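Local atomic coordinates of minor fimbrium tip subunit Mfa3 (Porphyromonas gingivalis ATCC 33277, PDB entry 5NF4), a protein that forms part of the tip of the minor fimbriae, surface filaments that mediate biofilm formation and adhesion to host cells and other oral bacteria. Residues V290-Y304 and D314-Y328. Sequence-based numbering, arbitrary orientation.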
ATOM      1  N   VAL A 290      14.461   9.612 -12.120  1.00 34.73           N
ATOM      2  CA  VAL A 290      14.861   8.344 -11.551  1.00 34.52           C
ATOM      3  C   VAL A 290      13.643   7.438 -11.564  1.00 34.50           C
ATOM      4  O   VAL A 290      12.756   7.582 -10.741  1.00 34.74           O
ATOM      5  CB  VAL A 290      15.378   8.494 -10.140  1.00 34.33           C
ATOM      6  CG1 VAL A 290      15.857   7.136  -9.558  1.00 39.50           C
ATOM      7  CG2 VAL A 290      16.516   9.542 -10.110  1.00 35.84           C
ATOM      8  N   PRO A 291      13.578   6.528 -12.528  1.00 32.85           N
ATOM      9  CA  PRO A 291      12.452   5.577 -12.556  1.00 32.93           C
ATOM     10  C   PRO A 291      12.471   4.702 -11.315  1.00 34.24           C
ATOM     11  O   PRO A 291      13.542   4.315 -10.848  1.00 35.56           O
ATOM     12  CB  PRO A 291      12.706   4.762 -13.836  1.00 34.35           C
ATOM     13  CG  PRO A 291      13.624   5.598 -14.653  1.00 37.98           C
ATOM     14  CD  PRO A 291      14.510   6.298 -13.640  1.00 37.84           C
ATOM     15  N   ILE A 292      11.287   4.393 -10.805  1.00 31.54           N
ATOM     16  CA  ILE A 292      11.117   3.545  -9.631  1.00 32.26           C
ATOM     17  C   ILE A 292      10.848   2.117 -10.106  1.00 33.98           C
ATOM     18  O   ILE A 292      10.057   1.919 -11.026  1.00 32.64           O
ATOM     19  CB  ILE A 292       9.976   4.095  -8.765  1.00 32.95           C
ATOM     20  CG1 ILE A 292      10.360   5.479  -8.229  1.00 33.80           C
ATOM     21  CG2 ILE A 292       9.655   3.149  -7.617  1.00 33.79           C
ATOM     22  CD1 ILE A 292       9.173   6.259  -7.709  1.00 34.18           C
ATOM     23  N   ILE A 293      11.567   1.150  -9.544  1.00 35.64           N
ATOM     24  CA  ILE A 293      11.424  -0.256  -9.925  1.00 33.82           C
ATOM     25  C   ILE A 293      11.250  -1.121  -8.698  1.00 33.68           C
ATOM     26  O   ILE A 293      11.538  -0.682  -7.585  1.00 32.01           O
ATOM     27  CB  ILE A 293      12.633  -0.763 -10.708  1.00 34.71           C
ATOM     28  CG1 ILE A 293      13.871  -0.924  -9.793  1.00 32.95           C
ATOM     29  CG2 ILE A 293      12.963   0.203 -11.814  1.00 34.56           C
ATOM     30  CD1 ILE A 293      15.140  -1.330 -10.525  1.00 38.88           C
ATOM     31  N   THR A 294      10.786  -2.347  -8.926  1.00 32.23           N
ATOM     32  CA  THR A 294      10.806  -3.392  -7.919  1.00 33.86           C
ATOM     33  C   THR A 294      11.825  -4.423  -8.343  1.00 36.96           C
ATOM     34  O   THR A 294      11.628  -5.149  -9.322  1.00 36.78           O
ATOM     35  CB  THR A 294       9.414  -4.056  -7.748  1.00 32.77           C
ATOM     36  OG1 THR A 294       8.476  -3.073  -7.285  1.00 32.38           O
ATOM     37  CG2 THR A 294       9.497  -5.183  -6.776  1.00 35.01           C
ATOM     38  N   HIS A 295      12.920  -4.498  -7.594  1.00 36.45           N
ATOM     39  CA  HIS A 295      13.984  -5.446  -7.887  1.00 38.30           C
ATOM     40  C   HIS A 295      14.651  -5.937  -6.630  1.00 40.72           C
ATOM     41  O   HIS A 295      15.166  -5.138  -5.854  1.00 41.90           O
ATOM     42  CB  HIS A 295      15.027  -4.787  -8.797  1.00 39.37           C
ATOM     43  CG  HIS A 295      16.080  -5.733  -9.263  1.00 47.89           C
ATOM     44  ND1 HIS A 295      15.860  -6.656 -10.262  1.00 53.77           N
ATOM     45  CD2 HIS A 295      17.355  -5.916  -8.851  1.00 57.10           C
ATOM     46  CE1 HIS A 295      16.958  -7.368 -10.443  1.00 57.28           C
ATOM     47  NE2 HIS A 295      17.880  -6.935  -9.604  1.00 61.20           N
ATOM     48  N   GLU A 296      14.585  -7.254  -6.415  1.00 45.25           N
ATOM     49  CA  GLU A 296      15.254  -7.935  -5.314  1.00 51.56           C
ATOM     50  C   GLU A 296      16.646  -8.353  -5.746  1.00 52.61           C
ATOM     51  O   GLU A 296      16.856  -8.787  -6.879  1.00 61.10           O
ATOM     52  CB  GLU A 296      14.479  -9.190  -4.878  1.00 60.91           C
ATOM     53  CG  GLU A 296      12.986  -8.998  -4.683  1.00 70.05           C
ATOM     54  CD  GLU A 296      12.647  -8.215  -3.430  1.00 78.48           C
ATOM     55  OE1 GLU A 296      13.526  -8.086  -2.548  1.00 79.64           O
ATOM     56  OE2 GLU A 296      11.495  -7.731  -3.331  1.00 87.17           O
ATOM     57  N   GLY A 297      17.596  -8.250  -4.832  1.00 57.14           N
ATOM     58  CA  GLY A 297      18.920  -8.780  -5.091  1.00 64.04           C
ATOM     59  C   GLY A 297      19.754  -7.835  -5.914  1.00 66.87           C
ATOM     60  O   GLY A 297      19.399  -6.679  -6.096  1.00 58.70           O
ATOM     61  N   ALA A 298      20.866  -8.339  -6.425  1.00 67.28           N
ATOM     62  CA  ALA A 298      21.839  -7.487  -7.092  1.00 67.70           C
ATOM     63  C   ALA A 298      21.316  -6.946  -8.410  1.00 64.87           C
ATOM     64  O   ALA A 298      20.646  -7.645  -9.169  1.00 57.68           O
ATOM     65  CB  ALA A 298      23.122  -8.243  -7.322  1.00 65.83           C
ATOM     66  N   ILE A 299      21.659  -5.696  -8.686  1.00 62.31           N
ATOM     67  CA  ILE A 299      21.253  -5.054  -9.921  1.00 54.10           C
ATOM     68  C   ILE A 299      22.163  -5.485 -11.067  1.00 54.77           C
ATOM     69  O   ILE A 299      23.384  -5.446 -10.936  1.00 54.89           O
ATOM     70  CB  ILE A 299      21.268  -3.531  -9.767  1.00 50.79           C
ATOM     71  CG1 ILE A 299      20.048  -3.099  -8.956  1.00 62.55           C
ATOM     72  CG2 ILE A 299      21.280  -2.843 -11.130  1.00 45.42           C
ATOM     73  CD1 ILE A 299      20.333  -1.993  -8.007  1.00 65.26           C
ATOM     74  N   PRO A 300      21.571  -5.903 -12.197  1.00 55.05           N
ATOM     75  CA  PRO A 300      22.390  -6.218 -13.372  1.00 57.77           C
ATOM     76  C   PRO A 300      23.294  -5.057 -13.740  1.00 58.32           C
ATOM     77  O   PRO A 300      22.796  -3.973 -14.026  1.00 60.28           O
ATOM     78  CB  PRO A 300      21.349  -6.466 -14.478  1.00 56.46           C
ATOM     79  CG  PRO A 300      20.117  -6.782 -13.780  1.00 55.96           C
ATOM     80  CD  PRO A 300      20.134  -6.010 -12.500  1.00 53.79           C
ATOM     81  N   GLY A 301      24.606  -5.274 -13.734  1.00 66.96           N
ATOM     82  CA  GLY A 301      25.538  -4.222 -14.096  1.00 63.76           C
ATOM     83  C   GLY A 301      25.963  -3.387 -12.902  1.00 58.62           C
ATOM     84  O   GLY A 301      26.871  -2.581 -13.020  1.00 55.91           O
ATOM     85  N   GLY A 302      25.298  -3.573 -11.761  1.00 61.00           N
ATOM     86  CA  GLY A 302      25.725  -2.947 -10.519  1.00 61.00           C
ATOM     87  C   GLY A 302      25.368  -1.474 -10.367  1.00 60.74           C
ATOM     88  O   GLY A 302      25.589  -0.883  -9.308  1.00 58.41           O
ATOM     89  N   GLN A 303      24.832  -0.874 -11.424  1.00 58.14           N
ATOM     90  CA  GLN A 303      24.419   0.527 -11.382  1.00 56.68           C
ATOM     91  C   GLN A 303      22.914   0.643 -11.581  1.00 53.76           C
ATOM     92  O   GLN A 303      22.363   0.217 -12.600  1.00 45.12           O
ATOM     93  CB  GLN A 303      25.146   1.342 -12.442  1.00 53.55           C
ATOM     94  CG  GLN A 303      26.647   1.392 -12.265  1.00 65.64           C
ATOM     95  CD  GLN A 303      27.279   2.176 -13.379  1.00 81.90           C
ATOM     96  OE1 GLN A 303      27.125   3.395 -13.454  1.00 76.97           O
ATOM     97  NE2 GLN A 303      27.952   1.479 -14.284  1.00100.00           N
ATOM     98  N   TYR A 304      22.253   1.223 -10.589  1.00 45.49           N
ATOM     99  CA  TYR A 304      20.813   1.363 -10.624  1.00 41.16           C
ATOM    100  C   TYR A 304      20.337   2.112 -11.863  1.00 39.87           C
ATOM    101  O   TYR A 304      19.426   1.653 -12.546  1.00 42.67           O
ATOM    102  CB  TYR A 304      20.314   2.087  -9.379  1.00 41.58           C
ATOM    103  CG  TYR A 304      18.815   2.200  -9.337  1.00 37.11           C
ATOM    104  CD1 TYR A 304      18.042   1.213  -8.755  1.00 37.70           C
ATOM    105  CD2 TYR A 304      18.161   3.300  -9.882  1.00 36.08           C
ATOM    106  CE1 TYR A 304      16.654   1.310  -8.717  1.00 38.88           C
ATOM    107  CE2 TYR A 304      16.779   3.404  -9.854  1.00 35.05           C
ATOM    108  CZ  TYR A 304      16.030   2.402  -9.272  1.00 35.14           C
ATOM    109  OH  TYR A 304      14.648   2.488  -9.222  1.00 36.30           O
ATOM    110  N   ASP A 314      18.605  -6.824 -19.850  1.00 47.25           N
ATOM    111  CA  ASP A 314      17.625  -7.169 -18.819  1.00 44.22           C
ATOM    112  C   ASP A 314      16.847  -5.918 -18.456  1.00 43.43           C
ATOM    113  O   ASP A 314      17.473  -4.903 -18.151  1.00 44.39           O
ATOM    114  CB  ASP A 314      18.289  -7.702 -17.551  1.00 47.06           C
ATOM    115  CG  ASP A 314      19.056  -8.971 -17.765  1.00 52.54           C
ATOM    116  OD1 ASP A 314      18.877  -9.650 -18.804  1.00 51.07           O
ATOM    117  OD2 ASP A 314      19.849  -9.285 -16.859  1.00 60.67           O
ATOM    118  N   LYS A 315      15.518  -5.982 -18.492  1.00 37.78           N
ATOM    119  CA  LYS A 315      14.657  -4.865 -18.096  1.00 33.90           C
ATOM    120  C   LYS A 315      14.054  -5.034 -16.706  1.00 35.56           C
ATOM    121  O   LYS A 315      13.682  -6.154 -16.314  1.00 37.94           O
ATOM    122  CB  LYS A 315      13.510  -4.678 -19.097  1.00 35.64           C
ATOM    123  CG  LYS A 315      13.898  -4.692 -20.559  1.00 35.79           C
ATOM    124  CD  LYS A 315      14.785  -3.510 -20.953  1.00 37.45           C
ATOM    125  CE  LYS A 315      15.349  -3.705 -22.362  1.00 43.51           C
ATOM    126  NZ  LYS A 315      16.232  -2.581 -22.782  1.00 47.65           N
ATOM    127  N   PRO A 316      13.911  -3.929 -15.959  1.00 34.76           N
ATOM    128  CA  PRO A 316      13.296  -4.098 -14.644  1.00 37.64           C
ATOM    129  C   PRO A 316      11.806  -4.311 -14.683  1.00 36.85           C
ATOM    130  O   PRO A 316      11.135  -4.103 -15.688  1.00 37.05           O
ATOM    131  CB  PRO A 316      13.613  -2.798 -13.928  1.00 45.74           C
ATOM    132  CG  PRO A 316      13.879  -1.820 -14.989  1.00 44.46           C
ATOM    133  CD  PRO A 316      14.410  -2.549 -16.160  1.00 38.87           C
ATOM    134  N   SER A 317      11.291  -4.746 -13.550  1.00 33.97           N
ATOM    135  CA  SER A 317       9.870  -4.602 -13.293  1.00 32.53           C
ATOM    136  C   SER A 317       9.630  -3.211 -12.715  1.00 32.61           C
ATOM    137  O   SER A 317      10.280  -2.822 -11.736  1.00 34.99           O
ATOM    138  CB  SER A 317       9.386  -5.655 -12.332  1.00 36.38           C
ATOM    139  OG  SER A 317       8.067  -5.353 -11.964  1.00 34.41           O
ATOM    140  N   TYR A 318       8.699  -2.470 -13.308  1.00 32.49           N
ATOM    141  CA  TYR A 318       8.360  -1.128 -12.862  1.00 31.23           C
ATOM    142  C   TYR A 318       7.097  -1.087 -12.019  1.00 28.77           C
ATOM    143  O   TYR A 318       6.636  -0.018 -11.622  1.00 30.58           O
ATOM    144  CB  TYR A 318       8.187  -0.194 -14.056  1.00 31.61           C
ATOM    145  CG  TYR A 318       9.433  -0.001 -14.875  1.00 33.03           C
ATOM    146  CD1 TYR A 318      10.370   0.987 -14.528  1.00 31.79           C
ATOM    147  CD2 TYR A 318       9.697  -0.805 -15.995  1.00 33.09           C
ATOM    148  CE1 TYR A 318      11.507   1.188 -15.276  1.00 32.03           C
ATOM    149  CE2 TYR A 318      10.858  -0.618 -16.743  1.00 36.13           C
ATOM    150  CZ  TYR A 318      11.741   0.403 -16.389  1.00 34.47           C
ATOM    151  OH  TYR A 318      12.897   0.613 -17.092  1.00 36.44           O
ATOM    152  N   THR A 319       6.541  -2.252 -11.716  1.00 29.84           N
ATOM    153  CA  THR A 319       5.398  -2.266 -10.859  1.00 30.88           C
ATOM    154  C   THR A 319       5.795  -1.724  -9.488  1.00 31.95           C
ATOM    155  O   THR A 319       6.849  -2.063  -8.959  1.00 32.83           O
ATOM    156  CB  THR A 319       4.835  -3.672 -10.721  1.00 31.28           C
ATOM    157  OG1 THR A 319       4.231  -4.061 -11.969  1.00 31.85           O
ATOM    158  CG2 THR A 319       3.800  -3.783  -9.560  1.00 32.40           C
ATOM    159  N   VAL A 320       4.939  -0.876  -8.941  1.00 31.78           N
ATOM    160  CA  VAL A 320       5.038  -0.431  -7.562  1.00 31.58           C
ATOM    161  C   VAL A 320       4.026  -1.250  -6.758  1.00 32.57           C
ATOM    162  O   VAL A 320       2.847  -1.153  -7.022  1.00 32.48           O
ATOM    163  CB  VAL A 320       4.724   1.061  -7.444  1.00 32.17           C
ATOM    164  CG1 VAL A 320       4.697   1.538  -5.985  1.00 34.03           C
ATOM    165  CG2 VAL A 320       5.729   1.898  -8.273  1.00 33.25           C
ATOM    166  N   TYR A 321       4.486  -2.016  -5.781  1.00 30.77           N
ATOM    167  CA  TYR A 321       3.623  -2.893  -4.985  1.00 31.76           C
ATOM    168  C   TYR A 321       3.143  -2.246  -3.682  1.00 34.79           C
ATOM    169  O   TYR A 321       3.908  -1.555  -2.997  1.00 35.00           O
ATOM    170  CB  TYR A 321       4.369  -4.184  -4.670  1.00 34.03           C
ATOM    171  CG  TYR A 321       4.536  -5.097  -5.864  1.00 36.86           C
ATOM    172  CD1 TYR A 321       3.491  -5.919  -6.287  1.00 36.52           C
ATOM    173  CD2 TYR A 321       5.719  -5.131  -6.575  1.00 36.96           C
ATOM    174  CE1 TYR A 321       3.633  -6.743  -7.395  1.00 36.10           C
ATOM    175  CE2 TYR A 321       5.869  -5.952  -7.681  1.00 39.89           C
ATOM    176  CZ  TYR A 321       4.816  -6.763  -8.082  1.00 38.49           C
ATOM    177  OH  TYR A 321       4.970  -7.574  -9.178  1.00 37.64           O
ATOM    178  N   ARG A 322       1.898  -2.528  -3.294  1.00 32.37           N
ATOM    179  CA  ARG A 322       1.398  -1.992  -2.031  1.00 34.41           C
ATOM    180  C   ARG A 322       2.239  -2.437  -0.839  1.00 33.29           C
ATOM    181  O   ARG A 322       2.769  -3.553  -0.810  1.00 35.60           O
ATOM    182  CB  ARG A 322      -0.045  -2.425  -1.799  1.00 34.58           C
ATOM    183  CG  ARG A 322      -0.201  -3.919  -1.570  1.00 35.55           C
ATOM    184  CD  ARG A 322      -1.681  -4.366  -1.534  1.00 37.35           C
ATOM    185  NE  ARG A 322      -2.334  -4.044  -2.797  1.00 36.32           N
ATOM    186  CZ  ARG A 322      -3.526  -3.480  -2.920  1.00 35.07           C
ATOM    187  NH1 ARG A 322      -4.273  -3.228  -1.835  1.00 33.71           N
ATOM    188  NH2 ARG A 322      -3.964  -3.167  -4.141  1.00 35.13           N
ATOM    189  N   ASN A 323       2.319  -1.569   0.155  1.00 31.22           N
ATOM    190  CA  ASN A 323       2.877  -1.881   1.454  1.00 32.28           C
ATOM    191  C   ASN A 323       4.355  -2.263   1.379  1.00 36.97           C
ATOM    192  O   ASN A 323       4.872  -2.947   2.251  1.00 38.25           O
ATOM    193  CB  ASN A 323       2.066  -2.994   2.125  1.00 33.78           C
ATOM    194  CG  ASN A 323       2.006  -2.845   3.653  1.00 39.99           C
ATOM    195  OD1 ASN A 323       1.745  -1.771   4.182  1.00 43.01           O
ATOM    196  ND2 ASN A 323       2.250  -3.939   4.356  1.00 41.23           N
ATOM    197  N   ARG A 324       5.036  -1.779   0.344  1.00 36.73           N
ATOM    198  CA  ARG A 324       6.476  -1.948   0.261  1.00 37.30           C
ATOM    199  C   ARG A 324       7.133  -0.578   0.428  1.00 38.84           C
ATOM    200  O   ARG A 324       6.502   0.467   0.231  1.00 34.02           O
ATOM    201  CB  ARG A 324       6.891  -2.578  -1.069  1.00 37.60           C
ATOM    202  CG  ARG A 324       6.281  -3.975  -1.311  1.00 49.84           C
ATOM    203  CD  ARG A 324       6.803  -5.043  -0.359  1.00 68.60           C
ATOM    204  NE  ARG A 324       8.213  -5.401  -0.549  1.00 77.29           N
ATOM    205  CZ  ARG A 324       8.702  -6.066  -1.597  1.00 77.12           C
ATOM    206  NH1 ARG A 324       7.914  -6.441  -2.605  1.00 80.01           N
ATOM    207  NH2 ARG A 324       9.999  -6.343  -1.647  1.00 72.34           N
ATOM    208  N   HIS A 325       8.403  -0.616   0.779  1.00 39.41           N
ATOM    209  CA  HIS A 325       9.180   0.585   1.102  1.00 40.31           C
ATOM    210  C   HIS A 325      10.344   0.698   0.115  1.00 38.01           C
ATOM    211  O   HIS A 325      11.242  -0.156   0.104  1.00 35.88           O
ATOM    212  CB  HIS A 325       9.629   0.435   2.556  1.00 38.80           C
ATOM    213  CG  HIS A 325      10.306   1.631   3.162  1.00 41.34           C
ATOM    214  ND1 HIS A 325      10.862   1.582   4.426  1.00 44.87           N
ATOM    215  CD2 HIS A 325      10.529   2.887   2.702  1.00 41.45           C
ATOM    216  CE1 HIS A 325      11.395   2.754   4.718  1.00 54.21           C
ATOM    217  NE2 HIS A 325      11.208   3.564   3.690  1.00 42.21           N
ATOM    218  N   TYR A 326      10.313   1.756  -0.704  1.00 32.42           N
ATOM    219  CA  TYR A 326      11.283   2.028  -1.754  1.00 35.79           C
ATOM    220  C   TYR A 326      12.246   3.090  -1.239  1.00 39.02           C
ATOM    221  O   TYR A 326      11.855   4.239  -0.993  1.00 38.16           O
ATOM    222  CB  TYR A 326      10.575   2.485  -3.041  1.00 32.37           C
ATOM    223  CG  TYR A 326       9.706   1.398  -3.644  1.00 33.08           C
ATOM    224  CD1 TYR A 326       8.449   1.125  -3.114  1.00 34.86           C
ATOM    225  CD2 TYR A 326      10.161   0.612  -4.693  1.00 31.65           C
ATOM    226  CE1 TYR A 326       7.652   0.081  -3.620  1.00 35.46           C
ATOM    227  CE2 TYR A 326       9.364  -0.429  -5.228  1.00 34.03           C
ATOM    228  CZ  TYR A 326       8.110  -0.684  -4.672  1.00 35.07           C
ATOM    229  OH  TYR A 326       7.319  -1.735  -5.142  1.00 33.05           O
ATOM    230  N   ILE A 327      13.496   2.681  -1.047  1.00 35.80           N
ATOM    231  CA  ILE A 327      14.491   3.512  -0.375  1.00 36.85           C
ATOM    232  C   ILE A 327      15.623   3.866  -1.331  1.00 39.56           C
ATOM    233  O   ILE A 327      16.284   2.992  -1.894  1.00 39.26           O
ATOM    234  CB  ILE A 327      15.052   2.797   0.879  1.00 41.77           C
ATOM    235  CG1 ILE A 327      13.905   2.428   1.828  1.00 46.51           C
ATOM    236  CG2 ILE A 327      16.068   3.686   1.613  1.00 39.16           C
ATOM    237  CD1 ILE A 327      14.285   1.411   2.888  1.00 55.22           C
ATOM    238  N   TYR A 328      15.837   5.170  -1.509  1.00 40.06           N
ATOM    239  CA  TYR A 328      16.909   5.682  -2.347  1.00 38.88           C
ATOM    240  C   TYR A 328      17.909   6.467  -1.524  1.00 38.62           C
ATOM    241  O   TYR A 328      17.553   7.230  -0.611  1.00 36.52           O
ATOM    242  CB  TYR A 328      16.329   6.562  -3.476  1.00 37.08           C
ATOM    243  CG  TYR A 328      15.512   5.725  -4.415  1.00 36.71           C
ATOM    244  CD1 TYR A 328      14.185   5.438  -4.134  1.00 33.63           C
ATOM    245  CD2 TYR A 328      16.081   5.160  -5.554  1.00 36.69           C
ATOM    246  CE1 TYR A 328      13.437   4.646  -4.975  1.00 35.11           C
ATOM    247  CE2 TYR A 328      15.335   4.351  -6.400  1.00 33.79           C
ATOM    248  CZ  TYR A 328      14.015   4.111  -6.110  1.00 33.71           C
ATOM    249  OH  TYR A 328      13.284   3.294  -6.934  1.00 34.38           O
TER
HETATM  250  O   HOH W   1       7.362   2.576 -11.662  1.00 30.61           O
HETATM  251  O   HOH W   2      13.138  -5.656 -11.545  1.00 49.58           O
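Pro-291 sets its CB at the edge of the Tyr-318 ring, whose hydroxyl is hydrogen-bonded to Ala-308 O and Trp-264 N. In Ile-292, CG2 stands anti to the backbone N, which brings that methyl to Val-320 CG2 and to Tyr-326 CD2, 3.9 Å away. Ile-293 crosses Pro-316 at about a right angle, with CG2 3.7 Å from Pro-316 CB and beside Tyr-318. At Thr-294 the backbone N donates to Ser-317 O (2.9 Å, 161°), while OG1 gives its proton to Thr-319 O and accepts one from Tyr-326 OH, 2.8 Å away and near the plane of that ring. Tyr-326 OH in turn accepts from Tyr-321 N, and one water joins Thr-294 O to Ser-317 N. In a salt bridge Glu-296 OE2 receives Arg-324 NH2 on its syn lone pair at 2.6 Å, carboxylate and guanidinium nearly coplanar (9°). Tyr-304 offers its face to the edge of Tyr-328 in an offset edge-to-face pair (84°); Tyr-328 OH donates to Tyr-304 OH at 2.8 Å, and Tyr-304 OH to Pro-291 O at 2.7 Å. Directed hydroxyl relays thus satisfy polar groups beside buried isoleucines and tyrosines, with the salt bridge at the more exposed side, joining the loop after strand 287-291 and the start of helix 304-308 to strand 324-332 and the loop leading into it.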